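Local coordinates for tannase (Lactobacillus plantarum, PDB 3WA7), which hydrolyses the galloyl ester bonds of tannins to release gallic acid, probably through the serine-based mechanism of the alpha/beta-hydrolases, at residues A[212-217]-A[343-349]; A[350-354]-A[378-383]; A[11-15]-A[26-32]. All blocks are in the same frame, centred on the assembly; numbering follows the deposited sequence.

Contact 1. Residues A[212-217]-A[343-349]; sequences ADMAYE and KAVPAFD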
# COMPACT_ATOMS: atom_id res chain seq x y z
N ALA A 212 -5.79 -11.14 7.31
CA ALA A 212 -6.42 -10.98 5.99
C ALA A 212 -7.21 -12.20 5.53
O ALA A 212 -8.18 -12.07 4.79
CB ALA A 212 -5.36 -10.63 4.95
N ASP A 213 -6.79 -13.39 5.96
CA ASP A 213 -7.51 -14.60 5.57
C ASP A 213 -8.90 -14.61 6.19
O ASP A 213 -9.88 -14.94 5.53
CB ASP A 213 -6.75 -15.86 5.98
CG ASP A 213 -5.53 -16.10 5.11
OD1 ASP A 213 -5.64 -15.92 3.87
OD2 ASP A 213 -4.47 -16.49 5.65
N MSE A 214 -8.97 -14.26 7.48
CA MSE A 214 -10.25 -14.22 8.17
C MSE A 214 -11.17 -13.17 7.56
O MSE A 214 -12.36 -13.39 7.40
CB MSE A 214 -10.05 -13.91 9.66
CG MSE A 214 -9.46 -15.04 10.46
SE MSE A 214 -9.37 -14.57 12.33
CE MSE A 214 -7.96 -13.28 12.23
N ALA A 215 -10.60 -12.01 7.22
CA ALA A 215 -11.39 -10.94 6.63
C ALA A 215 -11.92 -11.34 5.26
O ALA A 215 -13.07 -11.05 4.91
CB ALA A 215 -10.56 -9.66 6.51
N TYR A 216 -11.09 -12.02 4.48
CA TYR A 216 -11.49 -12.43 3.14
C TYR A 216 -12.67 -13.39 3.17
O TYR A 216 -13.59 -13.27 2.36
CB TYR A 216 -10.32 -13.09 2.40
CG TYR A 216 -10.40 -12.90 0.90
CD1 TYR A 216 -10.09 -11.67 0.32
CD2 TYR A 216 -10.81 -13.94 0.06
CE1 TYR A 216 -10.19 -11.47 -1.06
CE2 TYR A 216 -10.92 -13.75 -1.32
CZ TYR A 216 -10.61 -12.52 -1.87
OH TYR A 216 -10.73 -12.32 -3.23
N GLU A 217 -12.64 -14.33 4.11
CA GLU A 217 -13.73 -15.30 4.20
C GLU A 217 -14.98 -14.71 4.84
O GLU A 217 -16.09 -15.16 4.54
CB GLU A 217 -13.25 -16.54 4.95
CG GLU A 217 -12.14 -17.26 4.21
CD GLU A 217 -12.42 -17.38 2.72
OE1 GLU A 217 -13.51 -17.87 2.35
OE2 GLU A 217 -11.55 -16.99 1.91
N LYS A 343 -9.64 -14.70 -4.90
CA LYS A 343 -8.73 -15.69 -4.33
C LYS A 343 -9.41 -16.87 -3.64
O LYS A 343 -10.54 -16.76 -3.16
CB LYS A 343 -7.80 -14.99 -3.34
CG LYS A 343 -6.98 -13.87 -3.97
CD LYS A 343 -6.18 -13.10 -2.94
CE LYS A 343 -5.31 -12.04 -3.59
NZ LYS A 343 -4.49 -11.30 -2.59
N ALA A 344 -8.69 -17.99 -3.60
CA ALA A 344 -9.19 -19.21 -2.96
C ALA A 344 -8.99 -19.14 -1.45
O ALA A 344 -8.80 -18.05 -0.90
CB ALA A 344 -8.46 -20.42 -3.54
N VAL A 345 -9.00 -20.29 -0.79
CA VAL A 345 -8.86 -20.33 0.67
C VAL A 345 -7.71 -21.22 1.16
O VAL A 345 -7.62 -22.39 0.77
CB VAL A 345 -10.17 -20.86 1.32
CG1 VAL A 345 -10.09 -20.75 2.83
CG2 VAL A 345 -11.36 -20.08 0.78
N PRO A 346 -6.80 -20.67 1.98
CA PRO A 346 -6.79 -19.29 2.48
C PRO A 346 -6.31 -18.39 1.34
O PRO A 346 -5.52 -18.82 0.50
CB PRO A 346 -5.78 -19.34 3.63
CG PRO A 346 -5.84 -20.78 4.08
CD PRO A 346 -5.88 -21.51 2.77
N ALA A 347 -6.77 -17.15 1.32
CA ALA A 347 -6.39 -16.22 0.26
C ALA A 347 -4.96 -15.69 0.36
O ALA A 347 -4.36 -15.33 -0.65
CB ALA A 347 -7.37 -15.04 0.22
N PHE A 348 -4.41 -15.66 1.57
CA PHE A 348 -3.06 -15.14 1.78
C PHE A 348 -2.08 -16.18 2.31
O PHE A 348 -1.01 -16.37 1.73
CB PHE A 348 -3.11 -13.93 2.71
CG PHE A 348 -3.92 -12.78 2.16
CD1 PHE A 348 -5.31 -12.81 2.20
CD2 PHE A 348 -3.29 -11.71 1.53
CE1 PHE A 348 -6.07 -11.79 1.62
CE2 PHE A 348 -4.03 -10.68 0.95
CZ PHE A 348 -5.43 -10.72 1.00
N ASP A 349 -2.43 -16.85 3.40
CA ASP A 349 -1.53 -17.86 3.93
C ASP A 349 -1.91 -19.22 3.36
O ASP A 349 -2.63 -20.00 4.00
CB ASP A 349 -1.59 -17.89 5.46
CG ASP A 349 -0.42 -18.65 6.07
OD1 ASP A 349 0.27 -19.38 5.32
OD2 ASP A 349 -0.19 -18.52 7.29
O HOH W 1 -8.99 -16.65 2.92
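Residues 212-217 lie on helix 209-220, against which 343-349 runs as an irregular loop; the backbones come closest at Asp213 and Pro346, CA atoms 5.7 Å apart. After the cis peptide bond preceding Pro346, the chain curls so that successive amides face the helix. Phe348 N donates to Asp213 OD1 (2.6 Å, 157°) and Asp349 N to Asp213 OD2 (3.1 Å). Ala347 N, badly angled for Asp213, donates to water 1 (2.8 Å), which donates to Asp213 O and Glu217 OE2; Glu217 OE1 hydrogen-bonds Ser258 OG and salt-bridges Arg341. One turn on, Lys343 N donates to Tyr216 OH (3.1 Å, 171°), a hydroxyl also bonded to Arg420 O. In two CH-pi contacts, Ala212 CB lies 3.6 Å from the Phe348 ring centroid, and Ala347 CB 4.0 Å from that of Tyr216. Lys343 NZ hydrogen-bonds Asp421 O and a glycerol, probably from the crystallisation liquor; its side chain lies near, without touching, Ser163, His451 and Asp419, an arrangement consistent with an alpha/beta-hydrolase catalytic triad.

Contact 2. Residues A[350-354]-A[378-383]; sequences QLDLT and RSTVTA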
# COMPACT_ATOMS: atom_id res chain seq x y z
N GLN A 350 -1.45 -19.50 2.14
CA GLN A 350 -1.75 -20.76 1.49
C GLN A 350 -1.16 -21.94 2.25
O GLN A 350 -0.04 -21.86 2.76
CB GLN A 350 -1.25 -20.74 0.04
CG GLN A 350 -2.23 -20.15 -0.95
CD GLN A 350 -3.31 -21.14 -1.33
OE1 GLN A 350 -3.03 -22.19 -1.92
NE2 GLN A 350 -4.56 -20.83 -1.00
N LEU A 351 -1.91 -23.04 2.32
CA LEU A 351 -1.45 -24.21 3.05
C LEU A 351 -0.19 -24.82 2.46
O LEU A 351 0.58 -25.47 3.17
CB LEU A 351 -2.56 -25.27 3.11
CG LEU A 351 -3.89 -24.80 3.70
CD1 LEU A 351 -4.82 -26.00 3.86
CD2 LEU A 351 -3.65 -24.13 5.05
N ASP A 352 0.03 -24.61 1.16
CA ASP A 352 1.21 -25.14 0.50
C ASP A 352 2.33 -24.12 0.33
O ASP A 352 3.30 -24.37 -0.39
CB ASP A 352 0.85 -25.74 -0.87
CG ASP A 352 0.18 -24.74 -1.80
OD1 ASP A 352 0.18 -23.53 -1.49
OD2 ASP A 352 -0.33 -25.17 -2.85
N LEU A 353 2.19 -22.97 0.98
CA LEU A 353 3.20 -21.90 0.94
C LEU A 353 3.46 -21.26 -0.42
O LEU A 353 4.53 -20.71 -0.65
CB LEU A 353 4.54 -22.43 1.48
CG LEU A 353 4.64 -22.90 2.93
CD1 LEU A 353 6.02 -23.50 3.17
CD2 LEU A 353 4.40 -21.74 3.87
N THR A 354 2.47 -21.31 -1.31
CA THR A 354 2.63 -20.77 -2.66
C THR A 354 2.22 -19.32 -2.93
O THR A 354 2.36 -18.85 -4.06
CB THR A 354 1.88 -21.65 -3.68
OG1 THR A 354 0.50 -21.76 -3.30
CG2 THR A 354 2.50 -23.04 -3.74
N ARG A 378 -2.56 -26.58 9.61
CA ARG A 378 -3.08 -27.33 8.47
C ARG A 378 -2.18 -27.33 7.24
O ARG A 378 -2.64 -27.61 6.14
CB ARG A 378 -4.46 -26.79 8.09
CG ARG A 378 -5.47 -26.91 9.22
CD ARG A 378 -6.76 -26.18 8.90
NE ARG A 378 -7.74 -26.36 9.97
CZ ARG A 378 -7.55 -26.00 11.23
NH1 ARG A 378 -6.41 -25.43 11.60
NH2 ARG A 378 -8.50 -26.21 12.13
N SER A 379 -0.91 -27.03 7.45
CA SER A 379 0.04 -26.99 6.34
C SER A 379 0.09 -28.31 5.58
O SER A 379 0.15 -29.39 6.19
CB SER A 379 1.44 -26.64 6.86
OG SER A 379 2.35 -26.51 5.79
N THR A 380 0.07 -28.23 4.26
CA THR A 380 0.12 -29.42 3.42
C THR A 380 1.55 -29.74 3.00
O THR A 380 1.78 -30.67 2.23
CB THR A 380 -0.75 -29.25 2.16
OG1 THR A 380 -0.32 -28.09 1.44
CG2 THR A 380 -2.21 -29.09 2.55
N VAL A 381 2.50 -28.96 3.50
CA VAL A 381 3.92 -29.16 3.20
C VAL A 381 4.74 -28.88 4.45
O VAL A 381 4.25 -28.25 5.39
CB VAL A 381 4.40 -28.20 2.08
CG1 VAL A 381 3.58 -28.42 0.81
CG2 VAL A 381 4.29 -26.75 2.54
N THR A 382 5.98 -29.36 4.48
CA THR A 382 6.85 -29.11 5.62
C THR A 382 7.01 -27.60 5.70
O THR A 382 7.36 -26.96 4.71
CB THR A 382 8.23 -29.76 5.43
OG1 THR A 382 8.07 -31.18 5.28
CG2 THR A 382 9.12 -29.49 6.64
N ALA A 383 6.75 -27.01 6.87
CA ALA A 383 6.84 -25.56 6.99
C ALA A 383 7.08 -25.02 8.39
O ALA A 383 6.86 -25.71 9.39
CB ALA A 383 5.57 -24.93 6.42
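Backbone hydrogen bonding across the contact centres on Leu351 O, which accepts from Thr380 N at 3.0 Å with an N-H...O angle of 160°. The same carbonyl oxygen is approached by Ser379 CA in a CA-H...O contact (Ser379 CA to Leu351 O, 3.6 Å). Leu351 is the second residue of a type I beta turn, whose closing bond, Leu353 N to Gln350 O (3.1 Å), uses a different carbonyl.

Side-chain hydrogen bonds shape each segment separately. Asp352 OD1 accepts from Thr354 N (3.2 Å), making an Asx turn, and from Thr354 OG1 (2.6 Å); Ser379 OG donates to Val381 O (2.6 Å).

Apolar packing supplies the rest. Leu353 CD1 meets Val381 CG2 at 3.7 Å and Ala383 CB at 3.6 Å. Leu351 is the most extensively covered residue, with 93 Å² buried: Leu351 CD1 lies 3.5 Å from Arg378 O, Leu351 CD2 4.1 Å from Arg378 CB, and Leu351 CB 3.9 Å from Thr380 CG2.

This is a surface contact between loops: 350-354 leads into helix 356-360, while the other segment lies between helices 373-377 and 388-393. His370, in the intervening chain, hydrogen-bonds Ser379 OG through NE2 and touches Leu353 and Ala383.

Contact 3. Residues A[11-15]-A[26-32]; sequences WLVPE and YYAARNI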
# COMPACT_ATOMS: atom_id res chain seq x y z
N TRP A 11 24.99 16.89 -8.94
CA TRP A 11 24.58 15.68 -9.65
C TRP A 11 23.30 15.94 -10.44
O TRP A 11 22.95 15.17 -11.33
CB TRP A 11 24.33 14.53 -8.68
CG TRP A 11 25.52 14.06 -7.90
CD1 TRP A 11 26.84 14.16 -8.26
CD2 TRP A 11 25.50 13.35 -6.66
NE1 TRP A 11 27.63 13.56 -7.31
CE2 TRP A 11 26.84 13.05 -6.32
CE3 TRP A 11 24.47 12.94 -5.79
CZ2 TRP A 11 27.18 12.36 -5.15
CZ3 TRP A 11 24.81 12.25 -4.63
CH2 TRP A 11 26.16 11.97 -4.32
N LEU A 12 22.60 17.02 -10.11
CA LEU A 12 21.36 17.38 -10.77
C LEU A 12 21.58 17.89 -12.20
O LEU A 12 22.27 18.89 -12.41
CB LEU A 12 20.61 18.45 -9.96
CG LEU A 12 20.03 18.01 -8.61
CD1 LEU A 12 19.53 19.23 -7.85
CD2 LEU A 12 18.89 17.02 -8.85
N VAL A 13 21.00 17.18 -13.17
CA VAL A 13 21.13 17.54 -14.57
C VAL A 13 19.77 17.89 -15.16
O VAL A 13 18.75 17.29 -14.81
CB VAL A 13 21.77 16.38 -15.38
CG1 VAL A 13 23.17 16.11 -14.86
CG2 VAL A 13 20.92 15.13 -15.27
N PRO A 14 19.73 18.88 -16.07
CA PRO A 14 18.48 19.32 -16.71
C PRO A 14 17.78 18.31 -17.61
O PRO A 14 18.42 17.57 -18.36
CB PRO A 14 18.92 20.57 -17.47
CG PRO A 14 20.32 20.24 -17.87
CD PRO A 14 20.88 19.64 -16.59
N GLU A 15 16.46 18.28 -17.51
CA GLU A 15 15.61 17.38 -18.29
C GLU A 15 14.28 18.09 -18.51
O GLU A 15 13.98 19.09 -17.85
CB GLU A 15 15.35 16.09 -17.50
CG GLU A 15 16.58 15.27 -17.17
CD GLU A 15 16.87 14.22 -18.21
OE1 GLU A 15 16.72 14.51 -19.41
OE2 GLU A 15 17.27 13.10 -17.83
N TYR A 26 12.67 20.14 -15.36
CA TYR A 26 13.10 19.64 -14.06
C TYR A 26 14.55 19.20 -14.11
O TYR A 26 15.18 19.21 -15.17
CB TYR A 26 12.21 18.47 -13.62
CG TYR A 26 12.27 17.25 -14.51
CD1 TYR A 26 13.05 16.15 -14.16
CD2 TYR A 26 11.54 17.19 -15.70
CE1 TYR A 26 13.10 15.01 -14.97
CE2 TYR A 26 11.58 16.06 -16.51
CZ TYR A 26 12.36 14.97 -16.14
OH TYR A 26 12.39 13.85 -16.95
N TYR A 27 15.09 18.85 -12.95
CA TYR A 27 16.46 18.38 -12.85
C TYR A 27 16.42 16.99 -12.26
O TYR A 27 15.54 16.68 -11.46
CB TYR A 27 17.30 19.30 -11.97
CG TYR A 27 17.77 20.54 -12.69
CD1 TYR A 27 16.89 21.57 -13.01
CD2 TYR A 27 19.11 20.68 -13.05
CE1 TYR A 27 17.33 22.71 -13.69
CE2 TYR A 27 19.56 21.82 -13.73
CZ TYR A 27 18.66 22.83 -14.04
OH TYR A 27 19.12 23.95 -14.70
N ALA A 28 17.38 16.15 -12.64
CA ALA A 28 17.42 14.78 -12.15
C ALA A 28 18.80 14.34 -11.67
O ALA A 28 19.82 14.72 -12.25
CB ALA A 28 16.93 13.84 -13.24
N ALA A 29 18.81 13.55 -10.60
CA ALA A 29 20.04 13.00 -10.04
C ALA A 29 19.64 11.54 -9.82
O ALA A 29 18.78 11.25 -9.00
CB ALA A 29 20.38 13.66 -8.71
N ARG A 30 20.26 10.64 -10.58
CA ARG A 30 19.88 9.23 -10.50
C ARG A 30 20.91 8.24 -9.97
O ARG A 30 22.10 8.53 -9.89
CB ARG A 30 19.43 8.75 -11.88
CG ARG A 30 18.39 9.62 -12.56
CD ARG A 30 17.97 8.96 -13.87
NE ARG A 30 16.91 9.69 -14.57
CZ ARG A 30 17.10 10.78 -15.32
NH1 ARG A 30 18.31 11.29 -15.47
NH2 ARG A 30 16.06 11.33 -15.93
N ASN A 31 20.40 7.06 -9.65
CA ASN A 31 21.20 5.94 -9.16
C ASN A 31 22.11 6.30 -8.00
O ASN A 31 23.31 5.99 -8.01
CB ASN A 31 22.00 5.34 -10.32
CG ASN A 31 21.10 4.77 -11.40
OD1 ASN A 31 20.21 3.97 -11.11
ND2 ASN A 31 21.32 5.18 -12.64
N ILE A 32 21.52 6.94 -7.00
CA ILE A 32 22.24 7.34 -5.81
C ILE A 32 22.14 6.24 -4.76
O ILE A 32 21.05 5.88 -4.32
CB ILE A 32 21.63 8.64 -5.22
CG1 ILE A 32 21.77 9.78 -6.23
CG2 ILE A 32 22.31 8.98 -3.90
CD1 ILE A 32 21.02 11.04 -5.83
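Glu15 meets two different side chains of the neighbouring strand: its CB sits over the face of the Tyr26 ring, 3.7 Å from the centroid and 23° off the normal, while Glu15 OE2 forms a salt bridge with Arg30 NH2 (2.9 Å). Arg30 NH1 also donates to Glu15 OE2 (3.2 Å), and Arg30 NE pairs with Asp85. Strands 13-19 and 22-33 make a beta hairpin at one margin of the mixed sheet, with 13-19 outermost. Its antiparallel register is fixed by two hydrogen-bonded pairs: Val13 N to Ala28 O (2.9 Å) with Ala28 N to Val13 O (2.8 Å), and Glu15 N to Tyr26 O (2.8 Å) with Tyr26 N to Glu15 O (3.0 Å). Between them lies the non-hydrogen-bonded pair Pro14-Tyr27, whose CA atoms are 4.5 Å apart. There Pro14 CA lies over one face of the Tyr27 ring. Before strand 13-19 begins, Leu12 CD2 packs on Ala29 CB (3.7 Å), and Trp11 CE3 approaches Ile32 CD1 (3.9 Å); Trp11 and Ile32 both touch Tyr142 of helix 131-145.

Contact 3 comes first along the chain, both its segments preceding those of contacts 1 and 2. It joins the edge strand of the nine-stranded sheet, with the residues just before it, to strand 22-33. The centres of contacts 1 and 3 lie about 43 Å apart, on opposite sides of the chain's centre. Contacts 1 and 2 adjoin, with centres about 14 Å apart, because 343-349 runs directly into 350-354 between helices 332-339 and 356-360; Pro346 CD packs on Leu351 CG at 4.0 Å. Contact 3 thus pairs the first two strands at the sheet's edge, whereas contacts 1 and 2 anchor one loop to helix 209-220 and to 378-383, contact 1 near the probable catalytic residues.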